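Local coordinates for protein endo-b-1,4-glucanase (Nasutitermes takasagoensis, PDB 1KS8) that probably hydrolyses internal beta-1,4-glucosidic linkages in cellulose and related beta-glucans, as a family 9 glycosyl hydrolase with an (alpha/alpha)6 barrel, at residues Gly153-Ala158 with Arg182-Phe187; Ala162-Arg167 with Ala219-Arg224; Gly250-Ser255 with Ala307-Phe312; Ile313-Ala318 with Ala426-Leu431. One frame throughout, in Å; residues are numbered along the deposited sequence.

Contact 1 (Gly153-Ala158 with Arg182-Phe187); sequences GETAAA and RQLFDF
An antiparallel pair of consecutive helices in the (alpha/alpha)6 barrel, helix 149-165 and helix 171-190, meets here through Ala156 and Leu184. The two short segments run at 158° to each other with their axes 8.1 Å apart, a close approach for helices. This is consistent with the small Ala156 at the nearest point, where its CA lies 5.4 Å from CA of Leu184. The Ala156 methyl points toward the partner helix and rests on the backbone N of Phe185 (CB to N 3.8 Å) and on CB of Leu184 (4.0 Å). On one side of this methyl the side chain of Leu184 leans across that of Thr155, and the touching branches are Leu184 CD1 and Thr155 CG2, 3.7 Å apart. The threonine torsion explains the choice of branch. With chi1 at -57° its hydroxyl OG1 lies beside the backbone N and is hydrogen-bonded to the carbonyl of Leu151, one turn earlier in the same helix, while the methyl is turned to the leucine. Phe185 contributes mainly its CB, 4.2 Å from CB of Ala156; its side chain also touches Ala218 and Leu222 of helix 212-226. No hydrogen bond crosses; the join is apolar, with an alanine methyl seated on a neighbouring backbone beside a threonine-leucine pair. Neighbouring antiparallel helices of this kind build the (alpha/alpha)6 barrel of family 9 glycosyl hydrolases.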
loop_
_atom_site.group_PDB
_atom_site.type_symbol
_atom_site.label_atom_id
_atom_site.label_comp_id
_atom_site.label_asym_id
_atom_site.label_seq_id
_atom_site.Cartn_x
_atom_site.Cartn_y
_atom_site.Cartn_z
ATOM N N GLY A 153 1.278 -14.791 -2.337
ATOM C CA GLY A 153 0.568 -14.352 -3.524
ATOM C C GLY A 153 0.654 -12.855 -3.762
ATOM O O GLY A 153 0.924 -12.415 -4.880
ATOM N N GLU A 154 0.430 -12.059 -2.720
ATOM C CA GLU A 154 0.495 -10.613 -2.886
ATOM C C GLU A 154 1.912 -10.193 -3.239
ATOM O O GLU A 154 2.113 -9.281 -4.036
ATOM C CB GLU A 154 0.048 -9.891 -1.613
ATOM C CG GLU A 154 -0.103 -8.379 -1.789
ATOM C CD GLU A 154 -1.130 -8.016 -2.851
ATOM O OE1 GLU A 154 -2.265 -8.531 -2.771
ATOM O OE2 GLU A 154 -0.811 -7.219 -3.761
ATOM N N THR A 155 2.896 -10.862 -2.647
ATOM C CA THR A 155 4.286 -10.537 -2.934
ATOM C C THR A 155 4.618 -10.904 -4.379
ATOM O O THR A 155 5.330 -10.168 -5.063
ATOM C CB THR A 155 5.237 -11.258 -1.958
ATOM O OG1 THR A 155 4.878 -10.909 -0.613
ATOM C CG2 THR A 155 6.681 -10.832 -2.205
ATOM N N ALA A 156 4.093 -12.033 -4.850
ATOM C CA ALA A 156 4.332 -12.443 -6.230
ATOM C C ALA A 156 3.723 -11.397 -7.170
ATOM O O ALA A 156 4.307 -11.053 -8.201
ATOM C CB ALA A 156 3.709 -13.805 -6.486
ATOM N N ALA A 157 2.549 -10.888 -6.807
ATOM C CA ALA A 157 1.876 -9.873 -7.610
ATOM C C ALA A 157 2.710 -8.598 -7.659
ATOM O O ALA A 157 2.881 -7.997 -8.720
ATOM C CB ALA A 157 0.498 -9.571 -7.030
ATOM N N ALA A 158 3.232 -8.187 -6.506
ATOM C CA ALA A 158 4.046 -6.981 -6.433
ATOM C C ALA A 158 5.291 -7.126 -7.301
ATOM O O ALA A 158 5.663 -6.206 -8.031
ATOM C CB ALA A 158 4.446 -6.702 -4.984
ATOM N N ARG A 182 7.490 -15.763 -10.084
ATOM C CA ARG A 182 7.022 -17.082 -10.506
ATOM C C ARG A 182 7.149 -18.118 -9.395
ATOM O O ARG A 182 6.244 -18.924 -9.176
ATOM C CB ARG A 182 7.807 -17.564 -11.727
ATOM C CG ARG A 182 7.631 -16.713 -12.970
ATOM C CD ARG A 182 8.266 -17.391 -14.175
ATOM N NE ARG A 182 8.116 -16.605 -15.396
ATOM C CZ ARG A 182 8.427 -17.048 -16.611
ATOM N NH1 ARG A 182 8.904 -18.275 -16.769
ATOM N NH2 ARG A 182 8.259 -16.265 -17.668
ATOM N N GLN A 183 8.283 -18.100 -8.703
ATOM C CA GLN A 183 8.532 -19.045 -7.624
ATOM C C GLN A 183 7.592 -18.822 -6.448
ATOM O O GLN A 183 7.083 -19.781 -5.870
ATOM C CB GLN A 183 9.988 -18.941 -7.166
ATOM C CG GLN A 183 10.981 -19.157 -8.299
ATOM C CD GLN A 183 12.415 -18.973 -7.862
ATOM O OE1 GLN A 183 12.715 -18.121 -7.024
ATOM N NE2 GLN A 183 13.317 -19.757 -8.443
ATOM N N LEU A 184 7.355 -17.563 -6.090
ATOM C CA LEU A 184 6.457 -17.275 -4.978
ATOM C C LEU A 184 5.019 -17.656 -5.299
ATOM O O LEU A 184 4.279 -18.081 -4.411
ATOM C CB LEU A 184 6.555 -15.799 -4.577
ATOM C CG LEU A 184 7.786 -15.509 -3.710
ATOM C CD1 LEU A 184 8.007 -14.011 -3.601
ATOM C CD2 LEU A 184 7.599 -16.138 -2.335
ATOM N N PHE A 185 4.616 -17.518 -6.560
ATOM C CA PHE A 185 3.260 -17.904 -6.928
ATOM C C PHE A 185 3.115 -19.415 -6.791
ATOM O O PHE A 185 2.113 -19.902 -6.277
ATOM C CB PHE A 185 2.920 -17.514 -8.364
ATOM C CG PHE A 185 1.565 -17.998 -8.798
ATOM C CD1 PHE A 185 0.409 -17.435 -8.265
ATOM C CD2 PHE A 185 1.444 -19.069 -9.678
ATOM C CE1 PHE A 185 -0.850 -17.933 -8.598
ATOM C CE2 PHE A 185 0.191 -19.574 -10.018
ATOM C CZ PHE A 185 -0.959 -19.007 -9.475
ATOM N N ASP A 186 4.117 -20.153 -7.262
ATOM C CA ASP A 186 4.081 -21.606 -7.169
ATOM C C ASP A 186 3.993 -22.018 -5.707
ATOM O O ASP A 186 3.236 -22.917 -5.350
ATOM C CB ASP A 186 5.327 -22.208 -7.818
ATOM C CG ASP A 186 5.223 -22.268 -9.330
ATOM O OD1 ASP A 186 6.265 -22.467 -9.988
ATOM O OD2 ASP A 186 4.099 -22.129 -9.860
ATOM N N PHE A 187 4.770 -21.350 -4.860
ATOM C CA PHE A 187 4.759 -21.632 -3.431
ATOM C C PHE A 187 3.353 -21.375 -2.876
ATOM O O PHE A 187 2.781 -22.218 -2.184
ATOM C CB PHE A 187 5.803 -20.746 -2.730
ATOM C CG PHE A 187 5.753 -20.790 -1.223
ATOM C CD1 PHE A 187 5.526 -21.982 -0.541
ATOM C CD2 PHE A 187 5.970 -19.629 -0.486
ATOM C CE1 PHE A 187 5.514 -22.016 0.854
ATOM C CE2 PHE A 187 5.962 -19.654 0.907
ATOM C CZ PHE A 187 5.733 -20.849 1.578
#

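Contact 2 (Ala162-Arg167 with Ala219-Arg224); sequences ASIVFR and AAWLYR
Ile164 and Arg224 mark the nearest backbone approach between the last turn of helix 149-165 and helix 212-226, two helices of the (alpha/alpha)6 barrel, yet their CA atoms remain 8.2 Å apart, so side chains must bridge the gap. One methyl does this work. CG1 of Ile164 stands beside the backbone N and chi2 is extended at 171°, which carries CD1 outward to the other helix. There it rests on the aliphatic part of Arg224, 3.6 Å from CG and 3.8 Å from CD, with the two side chains crossing at about a right angle. The same CD1 also lies at the edge of the Trp221 indole, near the ring plane and 4.2 Å from CZ3. Both partners have further contacts beyond the segments: Trp221 makes T-shaped stacks with Trp217 and Trp74, and the extended Arg224 chain ends in a salt bridge from NH2 to Asp78. The arginine thus divides its roles along its length, offering methylenes to the isoleucine and charge to the aspartate. With no hydrogen bond between the segments, the chemistry implies an apolar van der Waals contact, and the salt bridge to Asp78 would tend to fix the stem on which CD1 rests.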
loop_
_atom_site.group_PDB
_atom_site.type_symbol
_atom_site.label_atom_id
_atom_site.label_comp_id
_atom_site.label_asym_id
_atom_site.label_seq_id
_atom_site.Cartn_x
_atom_site.Cartn_y
_atom_site.Cartn_z
ATOM N N ALA A 162 6.113 -5.071 -10.600
ATOM C CA ALA A 162 7.372 -4.342 -10.650
ATOM C C ALA A 162 8.201 -4.742 -11.870
ATOM O O ALA A 162 8.891 -3.907 -12.452
ATOM C CB ALA A 162 8.171 -4.582 -9.371
ATOM N N SER A 163 8.137 -6.011 -12.267
ATOM C CA SER A 163 8.914 -6.453 -13.424
ATOM C C SER A 163 8.472 -5.696 -14.674
ATOM O O SER A 163 9.274 -5.442 -15.571
ATOM C CB SER A 163 8.776 -7.969 -13.637
ATOM O OG SER A 163 7.520 -8.323 -14.190
ATOM N N ILE A 164 7.196 -5.330 -14.726
ATOM C CA ILE A 164 6.666 -4.575 -15.858
ATOM C C ILE A 164 7.202 -3.145 -15.789
ATOM O O ILE A 164 7.639 -2.578 -16.789
ATOM C CB ILE A 164 5.120 -4.551 -15.837
ATOM C CG1 ILE A 164 4.580 -5.973 -16.011
ATOM C CG2 ILE A 164 4.588 -3.640 -16.940
ATOM C CD1 ILE A 164 3.083 -6.096 -15.798
ATOM N N VAL A 165 7.181 -2.569 -14.593
ATOM C CA VAL A 165 7.670 -1.214 -14.390
ATOM C C VAL A 165 9.111 -1.045 -14.878
ATOM O O VAL A 165 9.447 -0.045 -15.513
ATOM C CB VAL A 165 7.609 -0.826 -12.888
ATOM C CG1 VAL A 165 8.366 0.473 -12.641
ATOM C CG2 VAL A 165 6.162 -0.682 -12.450
ATOM N N PHE A 166 9.951 -2.035 -14.594
ATOM C CA PHE A 166 11.365 -1.971 -14.959
ATOM C C PHE A 166 11.759 -2.676 -16.252
ATOM O O PHE A 166 12.939 -2.730 -16.597
ATOM C CB PHE A 166 12.199 -2.520 -13.801
ATOM C CG PHE A 166 12.139 -1.671 -12.566
ATOM C CD1 PHE A 166 12.871 -0.493 -12.485
ATOM C CD2 PHE A 166 11.317 -2.024 -11.501
ATOM C CE1 PHE A 166 12.786 0.326 -11.363
ATOM C CE2 PHE A 166 11.223 -1.210 -10.372
ATOM C CZ PHE A 166 11.958 -0.035 -10.303
ATOM N N ARG A 167 10.769 -3.195 -16.967
ATOM C CA ARG A 167 11.001 -3.915 -18.214
ATOM C C ARG A 167 12.009 -3.266 -19.163
ATOM O O ARG A 167 12.872 -3.950 -19.716
ATOM C CB ARG A 167 9.667 -4.118 -18.936
ATOM C CG ARG A 167 9.758 -4.817 -20.280
ATOM C CD ARG A 167 8.370 -4.983 -20.880
ATOM N NE ARG A 167 7.638 -3.717 -20.899
ATOM C CZ ARG A 167 6.394 -3.575 -21.348
ATOM N NH1 ARG A 167 5.730 -4.621 -21.821
ATOM N NH2 ARG A 167 5.813 -2.383 -21.323
ATOM N N ALA A 219 -1.951 -14.615 -10.112
ATOM C CA ALA A 219 -1.968 -15.256 -11.422
ATOM C C ALA A 219 -2.222 -14.229 -12.519
ATOM O O ALA A 219 -1.586 -14.264 -13.572
ATOM C CB ALA A 219 -3.038 -16.345 -11.465
ATOM N N ALA A 220 -3.149 -13.311 -12.270
ATOM C CA ALA A 220 -3.465 -12.281 -13.251
ATOM C C ALA A 220 -2.253 -11.394 -13.517
ATOM O O ALA A 220 -1.941 -11.089 -14.668
ATOM C CB ALA A 220 -4.641 -11.440 -12.769
ATOM N N TRP A 221 -1.566 -10.976 -12.457
ATOM C CA TRP A 221 -0.388 -10.134 -12.623
ATOM C C TRP A 221 0.733 -10.868 -13.349
ATOM O O TRP A 221 1.436 -10.280 -14.171
ATOM C CB TRP A 221 0.101 -9.616 -11.267
ATOM C CG TRP A 221 -0.607 -8.360 -10.856
ATOM C CD1 TRP A 221 -1.565 -8.228 -9.891
ATOM C CD2 TRP A 221 -0.450 -7.067 -11.447
ATOM N NE1 TRP A 221 -2.017 -6.927 -9.845
ATOM C CE2 TRP A 221 -1.348 -6.195 -10.791
ATOM C CE3 TRP A 221 0.363 -6.559 -12.471
ATOM C CZ2 TRP A 221 -1.457 -4.841 -11.128
ATOM C CZ3 TRP A 221 0.255 -5.214 -12.804
ATOM C CH2 TRP A 221 -0.649 -4.371 -12.134
ATOM N N LEU A 222 0.898 -12.154 -13.054
ATOM C CA LEU A 222 1.930 -12.934 -13.725
ATOM C C LEU A 222 1.616 -13.053 -15.210
ATOM O O LEU A 222 2.517 -13.024 -16.041
ATOM C CB LEU A 222 2.057 -14.316 -13.086
ATOM C CG LEU A 222 3.006 -14.323 -11.883
ATOM C CD1 LEU A 222 2.864 -15.617 -11.113
ATOM C CD2 LEU A 222 4.437 -14.123 -12.370
ATOM N N TYR A 223 0.337 -13.181 -15.548
ATOM C CA TYR A 223 -0.037 -13.266 -16.953
ATOM C C TYR A 223 0.331 -11.952 -17.637
ATOM O O TYR A 223 0.907 -11.942 -18.723
ATOM C CB TYR A 223 -1.538 -13.511 -17.111
ATOM C CG TYR A 223 -2.003 -13.401 -18.546
ATOM C CD1 TYR A 223 -1.487 -14.240 -19.533
ATOM C CD2 TYR A 223 -2.939 -12.437 -18.923
ATOM C CE1 TYR A 223 -1.890 -14.123 -20.862
ATOM C CE2 TYR A 223 -3.350 -12.313 -20.250
ATOM C CZ TYR A 223 -2.821 -13.158 -21.213
ATOM O OH TYR A 223 -3.219 -13.035 -22.525
ATOM N N ARG A 224 -0.002 -10.841 -16.992
ATOM C CA ARG A 224 0.293 -9.532 -17.552
ATOM C C ARG A 224 1.791 -9.323 -17.762
ATOM O O ARG A 224 2.206 -8.706 -18.741
ATOM C CB ARG A 224 -0.253 -8.433 -16.633
ATOM C CG ARG A 224 -0.107 -7.033 -17.200
ATOM C CD ARG A 224 -0.722 -5.988 -16.288
ATOM N NE ARG A 224 -0.830 -4.703 -16.968
ATOM C CZ ARG A 224 -1.547 -3.679 -16.522
ATOM N NH1 ARG A 224 -2.221 -3.786 -15.384
ATOM N NH2 ARG A 224 -1.611 -2.558 -17.228
#

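Contact 3 (Gly250-Ser255 with Ala307-Phe312); sequences GLNWDS and AANAAF
Asn309 reaches from helix 303-319 to the backbone of Leu251, and its amide makes the one hydrogen bond of this contact. ND2 donates to the carbonyl O of Leu251 at 2.9 Å, along a bent path with an N-H...O angle of 139°. The donor does not lie in the plane of that carbonyl but is tilted 35° from it. A side-chain amide is thereby spent on a main-chain oxygen in a loop without regular secondary structure. Beside the bond, Leu251 packs its own side chain against the same helix: its CD2 comes 4.0 Å from the backbone O of Asn309 and 4.2 Å from CD2 of Phe312, approaching the phenyl ring at its edge. The leucine has CG anti to the backbone N (chi1 173°), which brings one branch, CD2, to both Asn309 and Phe312. Farther out, the loop is tied down by Gly250 N, hydrogen-bonded to the Ser258 hydroxyl, and by Lys256 NZ, hydrogen-bonded to the carbonyl of Asn252. The same loop carries Asp254, a calcium ligand in a structure of this protein, although no calcium ion is bound in the present model. Tyr67 of helix 62-78 touches both Leu251 and Asn309, Phe312 forms a T-shaped stack with Trp74 of that helix, and on another flank Ala308 and Phe312 meet helix 415-430.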
loop_
_atom_site.group_PDB
_atom_site.type_symbol
_atom_site.label_atom_id
_atom_site.label_comp_id
_atom_site.label_asym_id
_atom_site.label_seq_id
_atom_site.Cartn_x
_atom_site.Cartn_y
_atom_site.Cartn_z
ATOM N N GLY A 250 -14.468 -4.221 -3.677
ATOM C CA GLY A 250 -13.529 -3.370 -2.976
ATOM C C GLY A 250 -12.070 -3.651 -3.265
ATOM O O GLY A 250 -11.712 -4.654 -3.885
ATOM N N LEU A 251 -11.226 -2.732 -2.814
ATOM C CA LEU A 251 -9.784 -2.836 -2.974
ATOM C C LEU A 251 -9.181 -2.470 -1.626
ATOM O O LEU A 251 -9.335 -1.342 -1.160
ATOM C CB LEU A 251 -9.286 -1.861 -4.043
ATOM C CG LEU A 251 -7.764 -1.748 -4.184
ATOM C CD1 LEU A 251 -7.187 -3.083 -4.625
ATOM C CD2 LEU A 251 -7.425 -0.659 -5.191
ATOM N N ASN A 252 -8.513 -3.430 -0.997
ATOM C CA ASN A 252 -7.888 -3.215 0.301
ATOM C C ASN A 252 -6.749 -4.216 0.437
ATOM O O ASN A 252 -6.638 -5.143 -0.363
ATOM C CB ASN A 252 -8.907 -3.440 1.424
ATOM C CG ASN A 252 -8.445 -2.875 2.757
ATOM O OD1 ASN A 252 -9.020 -3.173 3.805
ATOM N ND2 ASN A 252 -7.412 -2.046 2.722
ATOM N N TRP A 253 -5.906 -4.036 1.448
ATOM C CA TRP A 253 -4.783 -4.940 1.653
ATOM C C TRP A 253 -5.217 -6.387 1.884
ATOM O O TRP A 253 -4.495 -7.310 1.520
ATOM C CB TRP A 253 -3.921 -4.480 2.838
ATOM C CG TRP A 253 -4.647 -4.462 4.149
ATOM C CD1 TRP A 253 -5.352 -3.421 4.681
ATOM C CD2 TRP A 253 -4.792 -5.555 5.066
ATOM N NE1 TRP A 253 -5.929 -3.798 5.871
ATOM C CE2 TRP A 253 -5.602 -5.102 6.131
ATOM C CE3 TRP A 253 -4.318 -6.874 5.090
ATOM C CZ2 TRP A 253 -5.951 -5.921 7.211
ATOM C CZ3 TRP A 253 -4.666 -7.691 6.168
ATOM C CH2 TRP A 253 -5.474 -7.208 7.211
ATOM N N ASP A 254 -6.393 -6.586 2.478
ATOM C CA ASP A 254 -6.872 -7.940 2.769
ATOM C C ASP A 254 -7.917 -8.510 1.814
ATOM O O ASP A 254 -8.183 -9.712 1.830
ATOM C CB ASP A 254 -7.420 -8.012 4.199
ATOM C CG ASP A 254 -8.596 -7.083 4.427
ATOM O OD1 ASP A 254 -9.231 -7.187 5.497
ATOM O OD2 ASP A 254 -8.883 -6.246 3.545
ATOM N N SER A 255 -8.519 -7.658 0.997
ATOM C CA SER A 255 -9.528 -8.108 0.045
ATOM C C SER A 255 -9.513 -7.167 -1.143
ATOM O O SER A 255 -9.759 -5.969 -0.998
ATOM C CB SER A 255 -10.914 -8.108 0.691
ATOM O OG SER A 255 -11.888 -8.623 -0.202
ATOM N N ALA A 307 -11.850 5.518 0.889
ATOM C CA ALA A 307 -12.406 6.400 -0.137
ATOM C C ALA A 307 -11.424 6.571 -1.294
ATOM O O ALA A 307 -11.823 6.593 -2.462
ATOM C CB ALA A 307 -12.750 7.755 0.466
ATOM N N ALA A 308 -10.136 6.687 -0.978
ATOM C CA ALA A 308 -9.128 6.843 -2.021
ATOM C C ALA A 308 -8.957 5.540 -2.808
ATOM O O ALA A 308 -8.718 5.568 -4.013
ATOM C CB ALA A 308 -7.802 7.278 -1.412
ATOM N N ASN A 309 -9.068 4.398 -2.133
ATOM C CA ASN A 309 -8.949 3.114 -2.821
ATOM C C ASN A 309 -10.106 2.974 -3.802
ATOM O O ASN A 309 -9.927 2.501 -4.924
ATOM C CB ASN A 309 -8.991 1.950 -1.826
ATOM C CG ASN A 309 -7.696 1.793 -1.058
ATOM O OD1 ASN A 309 -6.766 2.580 -1.220
ATOM N ND2 ASN A 309 -7.628 0.765 -0.215
ATOM N N ALA A 310 -11.295 3.378 -3.366
ATOM C CA ALA A 310 -12.471 3.313 -4.221
ATOM C C ALA A 310 -12.256 4.249 -5.407
ATOM O O ALA A 310 -12.591 3.908 -6.544
ATOM C CB ALA A 310 -13.715 3.720 -3.441
ATOM N N ALA A 311 -11.688 5.422 -5.144
ATOM C CA ALA A 311 -11.426 6.386 -6.207
ATOM C C ALA A 311 -10.511 5.766 -7.260
ATOM O O ALA A 311 -10.719 5.956 -8.460
ATOM C CB ALA A 311 -10.790 7.655 -5.638
ATOM N N PHE A 312 -9.502 5.018 -6.823
ATOM C CA PHE A 312 -8.600 4.403 -7.786
ATOM C C PHE A 312 -9.310 3.343 -8.619
ATOM O O PHE A 312 -9.065 3.232 -9.819
ATOM C CB PHE A 312 -7.385 3.781 -7.103
ATOM C CG PHE A 312 -6.343 3.318 -8.076
ATOM C CD1 PHE A 312 -5.726 4.228 -8.928
ATOM C CD2 PHE A 312 -6.023 1.970 -8.190
ATOM C CE1 PHE A 312 -4.806 3.806 -9.884
ATOM C CE2 PHE A 312 -5.103 1.537 -9.146
ATOM C CZ PHE A 312 -4.496 2.457 -9.993
#

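Contact 4 (Ile313-Ala318 with Ala426-Leu431); sequences IMLEAA and AALVAL
Leu315 projects from helix 303-319 onto the C-terminal end of helix 415-430, where Ala427 presents a methyl and Leu428 and Leu431 present branched tips. Two of these touches are close. CD1 of Leu315 stands 3.8 Å from CB of Ala427, both residues directing their side chains at the opposing segment; the CA atoms of Leu315 and Ala427 are 7.0 Å apart, the nearest pair across the segments. The other leucine branch, CD2, lies 3.9 Å from CD1 of Leu431, whose side chain slants across that of Leu315. The looser touch is to Leu428, where Leu315 CD2 comes no nearer than 4.4 Å to CD2 of Leu428. With chi1 at -71° CG of Leu315 stands beside the backbone N and carries the fork to the other helix; CD1 meets the alanine and CD2 the two leucines. This is apolar helix-to-helix packing within the (alpha/alpha)6 barrel, joining segments more than a hundred residues apart, and no hydrogen bond crosses it. Helix 324-341 adjoins the same cluster, with Ala331 against Leu315 and Arg328 against Leu431. Toward the solvent side the character changes. Leu431 follows the last helical residue, and although its N still donates to the carbonyl O of Ala427 at 2.9 Å, the residue is partly exposed, unlike the buried Leu315, Ala427 and Leu428.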
loop_
_atom_site.group_PDB
_atom_site.type_symbol
_atom_site.label_atom_id
_atom_site.label_comp_id
_atom_site.label_asym_id
_atom_site.label_seq_id
_atom_site.Cartn_x
_atom_site.Cartn_y
_atom_site.Cartn_z
ATOM N N ILE A 313 -10.182 2.559 -7.991
ATOM C CA ILE A 313 -10.924 1.545 -8.732
ATOM C C ILE A 313 -11.776 2.247 -9.787
ATOM O O ILE A 313 -11.903 1.766 -10.912
ATOM C CB ILE A 313 -11.829 0.706 -7.794
ATOM C CG1 ILE A 313 -10.962 -0.238 -6.953
ATOM C CG2 ILE A 313 -12.846 -0.097 -8.608
ATOM C CD1 ILE A 313 -10.167 -1.258 -7.766
ATOM N N MET A 314 -12.343 3.394 -9.428
ATOM C CA MET A 314 -13.168 4.152 -10.363
ATOM C C MET A 314 -12.339 4.661 -11.536
ATOM O O MET A 314 -12.790 4.636 -12.683
ATOM C CB MET A 314 -13.831 5.332 -9.654
ATOM C CG MET A 314 -14.921 4.921 -8.688
ATOM S SD MET A 314 -15.714 6.346 -7.934
ATOM C CE MET A 314 -16.515 5.570 -6.535
ATOM N N LEU A 315 -11.127 5.126 -11.248
ATOM C CA LEU A 315 -10.247 5.628 -12.295
ATOM C C LEU A 315 -9.826 4.490 -13.225
ATOM O O LEU A 315 -9.704 4.680 -14.440
ATOM C CB LEU A 315 -9.028 6.308 -11.665
ATOM C CG LEU A 315 -9.385 7.647 -11.006
ATOM C CD1 LEU A 315 -8.303 8.066 -10.019
ATOM C CD2 LEU A 315 -9.577 8.702 -12.083
ATOM N N GLU A 316 -9.622 3.302 -12.661
ATOM C CA GLU A 316 -9.243 2.144 -13.464
ATOM C C GLU A 316 -10.433 1.713 -14.316
ATOM O O GLU A 316 -10.271 1.297 -15.465
ATOM C CB GLU A 316 -8.797 0.989 -12.559
ATOM C CG GLU A 316 -7.371 1.130 -12.047
ATOM C CD GLU A 316 -6.341 0.770 -13.100
ATOM O OE1 GLU A 316 -5.175 1.202 -12.978
ATOM O OE2 GLU A 316 -6.695 0.039 -14.049
ATOM N N ALA A 317 -11.630 1.819 -13.749
ATOM C CA ALA A 317 -12.848 1.451 -14.463
ATOM C C ALA A 317 -13.065 2.396 -15.640
ATOM O O ALA A 317 -13.475 1.969 -16.722
ATOM C CB ALA A 317 -14.041 1.507 -13.523
ATOM N N ALA A 318 -12.790 3.680 -15.427
ATOM C CA ALA A 318 -12.953 4.673 -16.481
ATOM C C ALA A 318 -12.068 4.333 -17.676
ATOM O O ALA A 318 -12.448 4.567 -18.825
ATOM C CB ALA A 318 -12.616 6.065 -15.951
ATOM N N ALA A 426 -1.661 10.043 -9.460
ATOM C CA ALA A 426 -0.959 9.885 -10.728
ATOM C C ALA A 426 -1.971 9.876 -11.871
ATOM O O ALA A 426 -1.726 10.457 -12.932
ATOM C CB ALA A 426 -0.158 8.588 -10.725
ATOM N N ALA A 427 -3.106 9.218 -11.653
ATOM C CA ALA A 427 -4.154 9.149 -12.667
ATOM C C ALA A 427 -4.738 10.536 -12.934
ATOM O O ALA A 427 -4.942 10.919 -14.086
ATOM C CB ALA A 427 -5.255 8.189 -12.218
ATOM N N LEU A 428 -5.005 11.291 -11.873
ATOM C CA LEU A 428 -5.560 12.628 -12.039
ATOM C C LEU A 428 -4.598 13.516 -12.819
ATOM O O LEU A 428 -5.023 14.306 -13.659
ATOM C CB LEU A 428 -5.878 13.246 -10.677
ATOM C CG LEU A 428 -7.022 12.545 -9.935
ATOM C CD1 LEU A 428 -7.178 13.141 -8.543
ATOM C CD2 LEU A 428 -8.317 12.682 -10.727
ATOM N N VAL A 429 -3.302 13.380 -12.552
ATOM C CA VAL A 429 -2.312 14.173 -13.268
ATOM C C VAL A 429 -2.281 13.749 -14.734
ATOM O O VAL A 429 -2.214 14.592 -15.632
ATOM C CB VAL A 429 -0.897 14.002 -12.671
ATOM C CG1 VAL A 429 0.123 14.730 -13.538
ATOM C CG2 VAL A 429 -0.861 14.547 -11.251
ATOM N N ALA A 430 -2.342 12.441 -14.974
ATOM C CA ALA A 430 -2.316 11.912 -16.335
ATOM C C ALA A 430 -3.509 12.399 -17.151
ATOM O O ALA A 430 -3.412 12.570 -18.369
ATOM C CB ALA A 430 -2.299 10.387 -16.302
ATOM N N LEU A 431 -4.629 12.623 -16.470
ATOM C CA LEU A 431 -5.852 13.084 -17.117
ATOM C C LEU A 431 -5.880 14.600 -17.302
ATOM O O LEU A 431 -6.823 15.141 -17.882
ATOM C CB LEU A 431 -7.067 12.634 -16.300
ATOM C CG LEU A 431 -7.281 11.118 -16.212
ATOM C CD1 LEU A 431 -8.302 10.801 -15.133
ATOM C CD2 LEU A 431 -7.737 10.582 -17.561
#

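In the fold
The four contacts form two touching pairs. Contacts 1 and 2 share helix 149-165, with centres 11 Å apart, and Phe185 CB of the first packs on Leu222 CD1 of the second at 3.3 Å. Contacts 3 and 4 share helix 303-319, their centres 14 Å apart, and meet where Leu251 CB lies 3.7 Å from Ile313 CG1. Between the pairs nothing touches; the nearest atoms of contacts 1 and 3 are about 5 Å apart. The calcium site seen in another structure of this protein relates three of them: contact 3 contains its ligand Asp254, while the side chains of Thr155 and Trp221 each lie about 8 Å from that of Glu214. Contact 4 lies away from the calcium site and from the predicted catalytic residues Asp403 and Glu412.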